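Local coordinates for haloacid dehalogenase domain protein hydrolase (Planctomyces limnophilus, PDB 4OVY), which is probably a phosphatase-like hydrolase of the haloacid dehalogenase (HAD) superfamily and holds a calcium ion in its acidic metal site, at residues P5-S10 with R296-V300; F59-V64 with L102-H107; D212-P217 with G237-M241; K130-P134 with I301-S305. The contacts are given in a common frame with arbitrary orientation. Numbering follows the deposited sequence.

Contact 1: residues P5-S10 with R296-V300. With EDO (1,2-ethanediol), chain G.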
loop_
_atom_site.group_PDB
_atom_site.type_symbol
_atom_site.label_atom_id
_atom_site.label_comp_id
_atom_site.label_asym_id
_atom_site.label_seq_id
_atom_site.Cartn_x
_atom_site.Cartn_y
_atom_site.Cartn_z
ATOM N N PRO A 5 26.903 15.168 1.827
ATOM C CA PRO A 5 27.894 16.101 2.390
ATOM C C PRO A 5 28.059 16.052 3.912
ATOM O O PRO A 5 29.123 16.408 4.415
ATOM C CB PRO A 5 27.381 17.479 1.952
ATOM C CG PRO A 5 25.946 17.281 1.625
ATOM C CD PRO A 5 25.815 15.876 1.131
ATOM N N SER A 6 27.025 15.625 4.632
ATOM C CA SER A 6 27.096 15.513 6.094
ATOM C C SER A 6 27.656 14.167 6.569
ATOM O O SER A 6 27.716 13.922 7.773
ATOM C CB SER A 6 25.713 15.744 6.722
ATOM O OG SER A 6 25.293 17.076 6.511
ATOM N N TRP A 7 28.064 13.308 5.631
ATOM C CA TRP A 7 28.643 12.011 5.960
ATOM C C TRP A 7 30.157 12.045 5.802
ATOM O O TRP A 7 30.656 12.338 4.717
ATOM C CB TRP A 7 28.088 10.919 5.044
ATOM C CG TRP A 7 26.603 10.666 5.163
ATOM C CD1 TRP A 7 25.590 11.526 4.838
ATOM C CD2 TRP A 7 25.975 9.462 5.613
ATOM N NE1 TRP A 7 24.372 10.931 5.061
ATOM C CE2 TRP A 7 24.576 9.664 5.536
ATOM C CE3 TRP A 7 26.454 8.229 6.070
ATOM C CZ2 TRP A 7 23.655 8.681 5.908
ATOM C CZ3 TRP A 7 25.534 7.249 6.433
ATOM C CH2 TRP A 7 24.152 7.482 6.350
ATOM N N ASN A 8 30.874 11.732 6.883
ATOM C CA ASN A 8 32.327 11.533 6.852
ATOM C C ASN A 8 32.666 10.268 6.076
ATOM O O ASN A 8 31.790 9.443 5.815
ATOM C CB ASN A 8 32.886 11.344 8.272
ATOM C CG ASN A 8 32.812 12.597 9.110
ATOM O OD1 ASN A 8 33.026 13.708 8.621
ATOM N ND2 ASN A 8 32.530 12.422 10.392
ATOM N N ASP A 9 33.944 10.090 5.744
ATOM C CA ASP A 9 34.381 8.821 5.199
ATOM C C ASP A 9 34.180 7.777 6.297
ATOM O O ASP A 9 34.585 7.987 7.432
ATOM C CB ASP A 9 35.842 8.868 4.754
ATOM C CG ASP A 9 36.273 7.603 4.014
ATOM O OD1 ASP A 9 35.413 6.843 3.501
ATOM O OD2 ASP A 9 37.487 7.360 3.948
ATOM N N SER A 10 33.520 6.679 5.952
ATOM C CA SER A 10 33.187 5.634 6.900
ATOM C C SER A 10 32.799 4.377 6.139
ATOM O O SER A 10 32.551 4.435 4.942
ATOM C CB SER A 10 32.009 6.072 7.780
ATOM O OG SER A 10 30.791 6.107 7.046
ATOM N N ARG A 296 30.805 9.244 15.144
ATOM C CA ARG A 296 31.978 9.352 14.281
ATOM C C ARG A 296 31.659 9.622 12.812
ATOM O O ARG A 296 32.468 10.240 12.118
ATOM C CB ARG A 296 32.825 8.089 14.399
ATOM C CG ARG A 296 33.436 7.913 15.779
ATOM C CD ARG A 296 34.450 6.780 15.811
ATOM N NE ARG A 296 35.646 7.074 15.021
ATOM C CZ ARG A 296 36.675 7.822 15.422
ATOM N NH1 ARG A 296 37.713 8.003 14.605
ATOM N NH2 ARG A 296 36.691 8.388 16.627
ATOM N N ASP A 297 30.493 9.173 12.341
ATOM C CA ASP A 297 30.213 9.130 10.895
ATOM C C ASP A 297 29.432 10.325 10.357
ATOM O O ASP A 297 29.386 10.521 9.144
ATOM C CB ASP A 297 29.463 7.841 10.522
ATOM C CG ASP A 297 30.265 6.574 10.827
ATOM O OD1 ASP A 297 31.471 6.670 11.157
ATOM O OD2 ASP A 297 29.681 5.477 10.730
ATOM N N TRP A 298 28.812 11.099 11.242
ATOM C CA TRP A 298 27.936 12.197 10.838
ATOM C C TRP A 298 28.489 13.543 11.303
ATOM O O TRP A 298 28.740 13.742 12.497
ATOM C CB TRP A 298 26.518 11.983 11.406
ATOM C CG TRP A 298 25.718 10.908 10.711
ATOM C CD1 TRP A 298 26.082 10.187 9.604
ATOM C CD2 TRP A 298 24.391 10.479 11.041
ATOM N NE1 TRP A 298 25.082 9.328 9.246
ATOM C CE2 TRP A 298 24.027 9.487 10.105
ATOM C CE3 TRP A 298 23.473 10.840 12.031
ATOM C CZ2 TRP A 298 22.788 8.841 10.135
ATOM C CZ3 TRP A 298 22.236 10.194 12.063
ATOM C CH2 TRP A 298 21.909 9.207 11.122
ATOM N N LYS A 299 28.656 14.465 10.353
ATOM C CA LYS A 299 29.261 15.774 10.612
ATOM C C LYS A 299 28.320 16.666 11.407
ATOM O O LYS A 299 28.763 17.507 12.188
ATOM C CB LYS A 299 29.611 16.484 9.300
ATOM C CG LYS A 299 30.681 15.806 8.453
ATOM C CD LYS A 299 31.031 16.695 7.255
ATOM C CE LYS A 299 31.708 15.936 6.129
ATOM N NZ LYS A 299 33.109 15.600 6.472
ATOM N N VAL A 300 27.025 16.490 11.166
ATOM C CA VAL A 300 25.968 17.152 11.923
ATOM C C VAL A 300 24.864 16.134 12.157
ATOM O O VAL A 300 24.776 15.149 11.433
ATOM C CB VAL A 300 25.399 18.396 11.185
ATOM C CG1 VAL A 300 26.501 19.415 10.940
ATOM C CG2 VAL A 300 24.730 18.019 9.868
HETATM C C1 EDO G . 32.033 14.091 14.368
HETATM O O1 EDO G . 32.619 12.977 13.690
HETATM C C2 EDO G . 31.982 15.307 13.447
HETATM O O2 EDO G . 32.425 14.958 12.130
HETATM O O HOH W 1 29.763 8.524 7.051
HETATM O O HOH W 2 33.743 8.119 10.227
#

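Contact 2: residues F59-V64 with L102-H107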
loop_
_atom_site.group_PDB
_atom_site.type_symbol
_atom_site.label_atom_id
_atom_site.label_comp_id
_atom_site.label_asym_id
_atom_site.label_seq_id
_atom_site.Cartn_x
_atom_site.Cartn_y
_atom_site.Cartn_z
ATOM N N PHE A 59 2.694 12.039 22.073
ATOM C CA PHE A 59 1.376 12.457 21.577
ATOM C C PHE A 59 0.259 11.778 22.371
ATOM O O PHE A 59 -0.649 12.447 22.869
ATOM C CB PHE A 59 1.277 12.144 20.073
ATOM C CG PHE A 59 -0.115 12.182 19.508
ATOM C CD1 PHE A 59 -0.712 13.390 19.165
ATOM C CD2 PHE A 59 -0.807 11.004 19.252
ATOM C CE1 PHE A 59 -1.982 13.427 18.610
ATOM C CE2 PHE A 59 -2.079 11.033 18.705
ATOM C CZ PHE A 59 -2.672 12.244 18.385
ATOM N N ALA A 60 0.348 10.458 22.508
ATOM C CA ALA A 60 -0.667 9.686 23.237
ATOM C C ALA A 60 -0.798 10.160 24.687
ATOM O O ALA A 60 -1.908 10.259 25.216
ATOM C CB ALA A 60 -0.342 8.200 23.184
ATOM N N LEU A 61 0.334 10.464 25.318
ATOM C CA LEU A 61 0.353 11.024 26.671
ATOM C C LEU A 61 -0.442 12.326 26.774
ATOM O O LEU A 61 -1.259 12.498 27.693
ATOM C CB LEU A 61 1.801 11.248 27.148
ATOM C CG LEU A 61 2.436 10.108 27.957
ATOM C CD1 LEU A 61 2.282 8.742 27.298
ATOM C CD2 LEU A 61 3.903 10.400 28.252
ATOM N N ASP A 62 -0.208 13.244 25.840
ATOM C CA ASP A 62 -0.930 14.523 25.846
ATOM C C ASP A 62 -2.419 14.315 25.597
ATOM O O ASP A 62 -3.267 14.953 26.244
ATOM C CB ASP A 62 -0.346 15.497 24.818
ATOM C CG ASP A 62 0.976 16.101 25.264
ATOM O OD1 ASP A 62 1.346 15.937 26.450
ATOM O OD2 ASP A 62 1.647 16.749 24.425
ATOM N N ARG A 63 -2.742 13.408 24.682
ATOM C CA ARG A 63 -4.143 13.105 24.381
ATOM C C ARG A 63 -4.867 12.506 25.590
ATOM O O ARG A 63 -5.974 12.919 25.905
ATOM C CB ARG A 63 -4.248 12.179 23.173
ATOM C CG ARG A 63 -3.756 12.803 21.869
ATOM C CD ARG A 63 -4.567 14.016 21.451
ATOM N NE ARG A 63 -5.971 13.683 21.233
ATOM C CZ ARG A 63 -6.962 14.565 21.201
ATOM N NH1 ARG A 63 -6.736 15.864 21.386
ATOM N NH2 ARG A 63 -8.197 14.134 20.990
ATOM N N VAL A 64 -4.237 11.548 26.267
ATOM C CA VAL A 64 -4.818 10.943 27.476
ATOM C C VAL A 64 -5.041 12.010 28.549
ATOM O O VAL A 64 -6.112 12.084 29.155
ATOM C CB VAL A 64 -3.944 9.784 28.013
ATOM C CG1 VAL A 64 -4.337 9.387 29.436
ATOM C CG2 VAL A 64 -4.043 8.584 27.085
ATOM N N LEU A 102 -3.398 1.958 22.446
ATOM C CA LEU A 102 -3.666 3.152 23.238
ATOM C C LEU A 102 -4.257 4.251 22.350
ATOM O O LEU A 102 -5.224 4.918 22.730
ATOM C CB LEU A 102 -2.386 3.632 23.926
ATOM C CG LEU A 102 -2.442 4.918 24.746
ATOM C CD1 LEU A 102 -3.490 4.811 25.840
ATOM C CD2 LEU A 102 -1.076 5.230 25.342
ATOM N N THR A 103 -3.686 4.419 21.160
ATOM C CA THR A 103 -4.180 5.407 20.212
ATOM C C THR A 103 -5.572 5.015 19.700
ATOM O O THR A 103 -6.455 5.865 19.568
ATOM C CB THR A 103 -3.192 5.570 19.036
ATOM O OG1 THR A 103 -1.883 5.860 19.549
ATOM C CG2 THR A 103 -3.632 6.686 18.118
HETATM N N MSE A 104 -5.757 3.720 19.439
HETATM C CA MSE A 104 -7.036 3.156 19.001
HETATM C C MSE A 104 -8.127 3.449 19.998
HETATM O O MSE A 104 -9.207 3.899 19.620
HETATM C CB MSE A 104 -6.877 1.639 18.846
HETATM C CG MSE A 104 -8.157 0.873 18.528
HETATM SE SE MSE A 104 -7.881 -1.045 18.899
HETATM C CE MSE A 104 -7.929 -0.999 20.874
ATOM N N ALA A 105 -7.856 3.199 21.279
ATOM C CA ALA A 105 -8.877 3.341 22.318
ATOM C C ALA A 105 -9.293 4.793 22.564
ATOM O O ALA A 105 -10.369 5.037 23.098
ATOM C CB ALA A 105 -8.401 2.708 23.621
ATOM N N THR A 106 -8.441 5.743 22.177
ATOM C CA THR A 106 -8.655 7.153 22.482
ATOM C C THR A 106 -9.123 7.979 21.289
ATOM O O THR A 106 -9.428 9.158 21.452
ATOM C CB THR A 106 -7.380 7.796 23.074
ATOM O OG1 THR A 106 -6.247 7.519 22.238
ATOM C CG2 THR A 106 -7.119 7.245 24.472
ATOM N N HIS A 107 -9.181 7.377 20.100
ATOM C CA HIS A 107 -9.609 8.092 18.893
ATOM C C HIS A 107 -10.600 7.334 18.013
ATOM O O HIS A 107 -10.733 7.636 16.829
ATOM C CB HIS A 107 -8.380 8.470 18.078
ATOM C CG HIS A 107 -7.458 9.389 18.805
ATOM N ND1 HIS A 107 -6.528 8.938 19.714
ATOM C CD2 HIS A 107 -7.357 10.737 18.797
ATOM C CE1 HIS A 107 -5.875 9.969 20.220
ATOM N NE2 HIS A 107 -6.358 11.071 19.676
HETATM O O HOH W 3 -9.635 11.872 21.159
#

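Contact 3: residues D212-P217 with G237-M241. With EDO (1,2-ethanediol), chain H.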
loop_
_atom_site.group_PDB
_atom_site.type_symbol
_atom_site.label_atom_id
_atom_site.label_comp_id
_atom_site.label_asym_id
_atom_site.label_seq_id
_atom_site.Cartn_x
_atom_site.Cartn_y
_atom_site.Cartn_z
ATOM N N ASP A 212 5.629 -4.356 13.057
ATOM C CA ASP A 212 6.906 -4.446 13.764
ATOM C C ASP A 212 7.418 -5.879 13.797
ATOM O O ASP A 212 6.640 -6.832 13.644
ATOM C CB ASP A 212 6.765 -3.890 15.182
ATOM C CG ASP A 212 8.107 -3.450 15.796
ATOM O OD1 ASP A 212 9.119 -3.316 15.073
ATOM O OD2 ASP A 212 8.137 -3.235 17.020
ATOM N N GLN A 213 8.730 -6.016 13.984
ATOM C CA GLN A 213 9.397 -7.320 14.056
ATOM C C GLN A 213 9.072 -8.136 12.797
ATOM O O GLN A 213 9.246 -7.633 11.689
ATOM C CB GLN A 213 9.021 -8.047 15.360
ATOM C CG GLN A 213 9.216 -7.209 16.608
ATOM C CD GLN A 213 8.639 -7.876 17.838
ATOM O OE1 GLN A 213 9.103 -8.936 18.260
ATOM N NE2 GLN A 213 7.625 -7.259 18.420
ATOM N N ALA A 214 8.575 -9.367 12.937
ATOM C CA ALA A 214 8.268 -10.187 11.766
ATOM C C ALA A 214 7.066 -9.664 10.975
ATOM O O ALA A 214 6.798 -10.144 9.875
ATOM C CB ALA A 214 8.061 -11.649 12.161
ATOM N N GLY A 215 6.344 -8.692 11.535
ATOM C CA GLY A 215 5.322 -7.984 10.797
ATOM C C GLY A 215 5.868 -7.131 9.660
ATOM O O GLY A 215 5.152 -6.882 8.697
ATOM N N LYS A 216 7.119 -6.676 9.752
ATOM C CA LYS A 216 7.632 -5.741 8.734
ATOM C C LYS A 216 7.751 -6.366 7.341
ATOM O O LYS A 216 7.289 -5.768 6.365
ATOM C CB LYS A 216 8.925 -5.040 9.187
ATOM C CG LYS A 216 8.693 -4.059 10.330
ATOM C CD LYS A 216 9.827 -3.059 10.529
ATOM C CE LYS A 216 9.486 -2.080 11.646
ATOM N NZ LYS A 216 10.400 -0.911 11.674
ATOM N N PRO A 217 8.326 -7.577 7.229
ATOM C CA PRO A 217 8.326 -8.211 5.905
ATOM C C PRO A 217 6.918 -8.486 5.373
ATOM O O PRO A 217 6.689 -8.427 4.168
ATOM C CB PRO A 217 9.109 -9.505 6.127
ATOM C CG PRO A 217 9.959 -9.239 7.317
ATOM C CD PRO A 217 9.169 -8.305 8.192
ATOM N N GLY A 237 13.664 -4.563 16.521
ATOM C CA GLY A 237 12.408 -4.605 15.774
ATOM C C GLY A 237 12.556 -4.543 14.255
ATOM O O GLY A 237 11.611 -4.857 13.537
ATOM N N ASP A 238 13.740 -4.151 13.775
ATOM C CA ASP A 238 14.061 -4.107 12.347
ATOM C C ASP A 238 14.774 -5.357 11.819
ATOM O O ASP A 238 15.083 -5.432 10.624
ATOM C CB ASP A 238 14.947 -2.883 12.065
ATOM C CG ASP A 238 14.231 -1.583 12.327
ATOM O OD1 ASP A 238 13.112 -1.425 11.800
ATOM O OD2 ASP A 238 14.780 -0.726 13.050
ATOM N N TYR A 239 15.013 -6.337 12.689
ATOM C CA TYR A 239 15.817 -7.516 12.336
ATOM C C TYR A 239 15.253 -8.250 11.122
ATOM O O TYR A 239 15.978 -8.520 10.177
ATOM C CB TYR A 239 15.922 -8.489 13.524
ATOM C CG TYR A 239 16.988 -9.565 13.382
ATOM C CD1 TYR A 239 16.821 -10.628 12.500
ATOM C CD2 TYR A 239 18.144 -9.539 14.157
ATOM C CE1 TYR A 239 17.783 -11.619 12.371
ATOM C CE2 TYR A 239 19.110 -10.532 14.040
ATOM C CZ TYR A 239 18.923 -11.565 13.139
ATOM O OH TYR A 239 19.866 -12.562 13.001
ATOM N N GLU A 240 13.963 -8.581 11.156
ATOM C CA GLU A 240 13.346 -9.316 10.057
ATOM C C GLU A 240 13.308 -8.513 8.753
ATOM O O GLU A 240 13.520 -9.076 7.685
ATOM C CB GLU A 240 11.950 -9.817 10.437
ATOM C CG GLU A 240 11.959 -10.928 11.490
ATOM C CD GLU A 240 11.818 -10.433 12.922
ATOM O OE1 GLU A 240 12.084 -9.234 13.204
ATOM O OE2 GLU A 240 11.442 -11.270 13.776
HETATM N N MSE A 241 13.061 -7.206 8.836
HETATM C CA MSE A 241 13.098 -6.363 7.635
HETATM C C MSE A 241 14.473 -6.428 6.981
HETATM O O MSE A 241 14.577 -6.633 5.775
HETATM C CB MSE A 241 12.703 -4.918 7.942
HETATM C CG MSE A 241 12.913 -4.035 6.712
HETATM SE SE MSE A 241 12.402 -2.168 7.070
HETATM C CE MSE A 241 13.865 -1.659 8.295
HETATM C C1 EDO H . 7.372 2.579 17.448
HETATM O O1 EDO H . 8.520 2.727 16.598
HETATM C C2 EDO H . 7.354 1.188 18.072
HETATM O O2 EDO H . 7.723 0.206 17.095
HETATM O O HOH W 4 11.554 -6.298 11.175
#

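Contact 4: residues K130-P134 with I301-S305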
loop_
_atom_site.group_PDB
_atom_site.type_symbol
_atom_site.label_atom_id
_atom_site.label_comp_id
_atom_site.label_asym_id
_atom_site.label_seq_id
_atom_site.Cartn_x
_atom_site.Cartn_y
_atom_site.Cartn_z
ATOM N N LYS A 130 14.227 18.237 25.385
ATOM C CA LYS A 130 15.649 18.560 25.317
ATOM C C LYS A 130 15.956 19.656 24.296
ATOM O O LYS A 130 16.552 20.665 24.639
ATOM C CB LYS A 130 16.442 17.304 24.963
ATOM C CG LYS A 130 17.952 17.442 25.027
ATOM C CD LYS A 130 18.603 16.116 24.672
ATOM C CE LYS A 130 20.050 16.277 24.264
ATOM N NZ LYS A 130 20.955 16.399 25.439
ATOM N N PHE A 131 15.562 19.452 23.044
ATOM C CA PHE A 131 15.971 20.348 21.956
ATOM C C PHE A 131 15.102 21.608 21.857
ATOM O O PHE A 131 15.510 22.585 21.240
ATOM C CB PHE A 131 16.025 19.586 20.616
ATOM C CG PHE A 131 16.913 18.372 20.659
ATOM C CD1 PHE A 131 18.287 18.512 20.791
ATOM C CD2 PHE A 131 16.376 17.090 20.599
ATOM C CE1 PHE A 131 19.113 17.403 20.857
ATOM C CE2 PHE A 131 17.194 15.974 20.664
ATOM C CZ PHE A 131 18.567 16.129 20.789
ATOM N N HIS A 132 13.926 21.590 22.480
ATOM C CA HIS A 132 12.994 22.729 22.454
ATOM C C HIS A 132 12.681 23.223 21.029
ATOM O O HIS A 132 12.537 24.425 20.769
ATOM C CB HIS A 132 13.494 23.862 23.362
ATOM C CG HIS A 132 13.407 23.544 24.824
ATOM N ND1 HIS A 132 14.087 24.260 25.783
ATOM C CD2 HIS A 132 12.728 22.580 25.488
ATOM C CE1 HIS A 132 13.818 23.760 26.977
ATOM N NE2 HIS A 132 12.997 22.739 26.825
ATOM N N ARG A 133 12.563 22.259 20.123
ATOM C CA ARG A 133 12.147 22.475 18.745
ATOM C C ARG A 133 11.018 21.481 18.478
ATOM O O ARG A 133 10.883 20.494 19.215
ATOM C CB ARG A 133 13.295 22.174 17.785
ATOM C CG ARG A 133 14.534 23.033 17.983
ATOM C CD ARG A 133 15.723 22.475 17.213
ATOM N NE ARG A 133 15.577 22.635 15.765
ATOM C CZ ARG A 133 16.519 22.335 14.867
ATOM N NH1 ARG A 133 17.694 21.844 15.250
ATOM N NH2 ARG A 133 16.286 22.533 13.573
ATOM N N PRO A 134 10.217 21.718 17.427
ATOM C CA PRO A 134 9.216 20.728 17.047
ATOM C C PRO A 134 9.870 19.376 16.778
ATOM O O PRO A 134 11.012 19.322 16.321
ATOM C CB PRO A 134 8.632 21.290 15.750
ATOM C CG PRO A 134 8.910 22.745 15.800
ATOM C CD PRO A 134 10.208 22.884 16.526
ATOM N N ILE A 301 24.037 16.355 13.176
ATOM C CA ILE A 301 22.921 15.457 13.444
ATOM C C ILE A 301 21.622 16.035 12.887
ATOM O O ILE A 301 20.977 15.417 12.037
ATOM C CB ILE A 301 22.766 15.171 14.951
ATOM C CG1 ILE A 301 24.078 14.644 15.539
ATOM C CG2 ILE A 301 21.621 14.191 15.202
ATOM C CD1 ILE A 301 24.604 13.390 14.881
ATOM N N PHE A 302 21.248 17.220 13.360
ATOM C CA PHE A 302 19.979 17.836 12.989
ATOM C C PHE A 302 20.188 18.972 11.984
ATOM O O PHE A 302 21.264 19.555 11.932
ATOM C CB PHE A 302 19.273 18.368 14.237
ATOM C CG PHE A 302 19.076 17.325 15.303
ATOM C CD1 PHE A 302 18.137 16.316 15.141
ATOM C CD2 PHE A 302 19.847 17.335 16.447
ATOM C CE1 PHE A 302 17.958 15.343 16.113
ATOM C CE2 PHE A 302 19.681 16.368 17.424
ATOM C CZ PHE A 302 18.735 15.373 17.258
ATOM N N PRO A 303 19.154 19.289 11.188
ATOM C CA PRO A 303 19.240 20.462 10.310
ATOM C C PRO A 303 19.299 21.768 11.100
ATOM O O PRO A 303 18.850 21.826 12.248
ATOM C CB PRO A 303 17.952 20.410 9.478
ATOM C CG PRO A 303 17.186 19.216 9.924
ATOM C CD PRO A 303 17.841 18.625 11.130
ATOM N N GLU A 304 19.849 22.807 10.485
ATOM C CA GLU A 304 19.812 24.141 11.078
ATOM C C GLU A 304 18.365 24.625 11.170
ATOM O O GLU A 304 17.521 24.247 10.349
ATOM C CB GLU A 304 20.647 25.124 10.261
ATOM C CG GLU A 304 22.137 24.814 10.287
ATOM C CD GLU A 304 22.993 25.973 9.807
ATOM O OE1 GLU A 304 22.500 26.809 9.016
ATOM O OE2 GLU A 304 24.170 26.045 10.223
ATOM N N SER A 305 18.087 25.441 12.186
ATOM C CA SER A 305 16.745 25.978 12.420
ATOM C C SER A 305 16.570 27.325 11.723
ATOM O O SER A 305 16.492 27.394 10.495
ATOM C CB SER A 305 16.483 26.122 13.924
ATOM O OG SER A 305 17.539 26.819 14.564
#

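Contact 1: residues P5-S10 with R296-V300
Starting at Arg296, near the end of helix 294-297, the backbone carbonyl is the first to take part: Asn8 ND2 donates to Arg296 O at 2.8 Å, and the same amide nitrogen reaches O2 of a 1,2-ethanediol, probably from the crystallisation liquor, at 3.1 Å. Asp297 follows with a backbone bond, Asn8 N to Asp297 O at 3.0 Å. A water, 2.9 Å from Asp297 O, bonds Asn8 O and Ser10 OG as well; Ser10, the N-cap of helix 11-24, also has its OG hydrogen-bonded to Arg13 N. Asp297 OD2 is turned back onto the backbone N of Asp293. At Trp298 the chain leaves helical geometry and runs extended beside Trp7, making a single beta bridge with CA atoms 4.9 Å apart. The two indoles pack T-shaped, the pyrrole edge of Trp298 pointing into the six-membered ring of Trp7 (centroids 4.5 Å, planes at 72°). Lys299 N closes the bridge with a nearly straight bond to Ser6 O (2.8 Å), and Lys299 NZ reaches over to Asn8 OD1 at 2.9 Å, so both ends of the Asn8 amide are engaged. Val300 CG2 lies 3.5 Å from Ser6 OG, whose polar partner is Glu145. The bridge thus ties the N-terminal arm to the C-terminal tail, with both indoles packed on Ile292 of strand 290-293 and against helix 141-152, where Trp7 NE1 bonds Pro142 O.

Contact 2: residues F59-V64 with L102-H107
Helices 59-64 and 102-106 run in roughly the same direction, their local axes inclined at 31° and 10.4 Å apart at closest approach. The backbones come nearest at Ala60 and Thr103, with CA atoms 6.3 Å apart, and the small Ala60 side chain leaves room there for Leu102: Ala60 CB meets Leu102 CD2 at 3.7 Å. One turn further along, Val64 CG2 touches Leu102 CD1 at 4.0 Å and, more loosely, Thr106 CG2 at 4.3 Å. These helices belong to the all-helical insertion that follows the first strand of the HAD core, consistent with a cap domain; Phe80 of helix 80-84 and Phe115 of helix 112-125 pack onto the 102-107 side. A polar join forms at His107. Arg63 NE donates to His107 NE2 at 3.1 Å, and His107 ND1 in turn donates to Thr103 O at 3.1 Å, which fixes the imidazole between the two segments. A water bridges the same corner, accepting from Arg63 NH2 and donating to Thr106 O, both at 2.7 Å. Phe59 lies nearly parallel to the imidazole (19°) but slid aside, with centroids 5.8 Å apart, and its ring also meets Trp122 edge-to-face.

Contact 3: residues D212-P217 with G237-M241
Lys216 NZ forms a salt bridge with Asp238 OD1 at 2.8 Å, and this ammonium group is shared: it also pairs with Asp42, a calcium ligand, and donates to Val160 O. The other carboxylate oxygen, Asp238 OD2, accepts from the backbone N of Asn234 and Ser235. Around Gly237 O, one weak direct bond, from Gln213 N at 3.1 Å, is backed by a water that donates to both Gln213 O (2.7 Å) and Gly237 O (2.8 Å) while accepting from Met241 N (2.9 Å). A type II' turn from Asp212 to Gly215 brings Gln213 to this position. Beyond it, Pro217 CG packs 3.7 Å from Glu240 CB, and Lys216 CB lies 4.0 Å from CB of Met241, a selenomethionine; Tyr192 of the second subunit rests on Pro217 and Glu240. Asp238 is a known Ca(2+) ligand of this protein, though not bound to the ion in this chain. The arrangement is consistent with Lys216 balancing the charge of the metal site and, as in HAD relatives, perhaps that of a bound phosphoryl group.

Contact 4: residues K130-P134 with I301-S305
Phe131 offers a ring face to the edge of Phe302, an edge-to-face pair with centroids 4.7 Å apart and planes at 60°; the closest atoms are Phe131 CZ and Phe302 CE2 at 3.6 Å. This aromatic pair joins two irregular pieces of chain: the linker from helix 112-125 of the helical insertion back to helix 141-152 of the HAD core, and the C-terminal tail beyond helix 294-297. The backbones stay well separated, with the CA atoms of Phe131 and Phe302 10.1 Å apart, so side chains must bridge the gap. His128 also meets the Phe131 ring. Arg133 supplies the polar half of the contact. Its NE pairs with Glu137, which leaves the far end of the guanidinium to meet the tail, where Ser305 CB lies over one face, 3.6 Å from Arg133 NH2. Ser305 is poorly ordered, as expected at the end of the modelled chain. The firmer hold is on a single backbone carbonyl, Pro303 O, which accepts from Arg133 NH2 at 3.0 Å and from Arg133 NH1 at 3.2 Å.

Overall arrangement
Contacts 1 and 4 share the C-terminal tail: residues 296-300 run straight into 301-305, and the contact centres lie 18 Å apart. Along the chain their segments alternate: 5-10, 130-134, 296-300, 301-305. Contact 2 closes before 130-134 opens contact 4, and contact 3 falls between 130-134 and 301-305. Contact 2 lies wholly within the helical insertion, on the opposite side of the chain's centre from contact 1 and about 37 Å from it, centre to centre. Contact 3 lies at the metal site of the core sheet, beside strands 38-41 and 230-233, about 24 Å between centres from contact 2. The tail therefore packs first against the N-terminal arm of the core, then against the linker leaving the insertion.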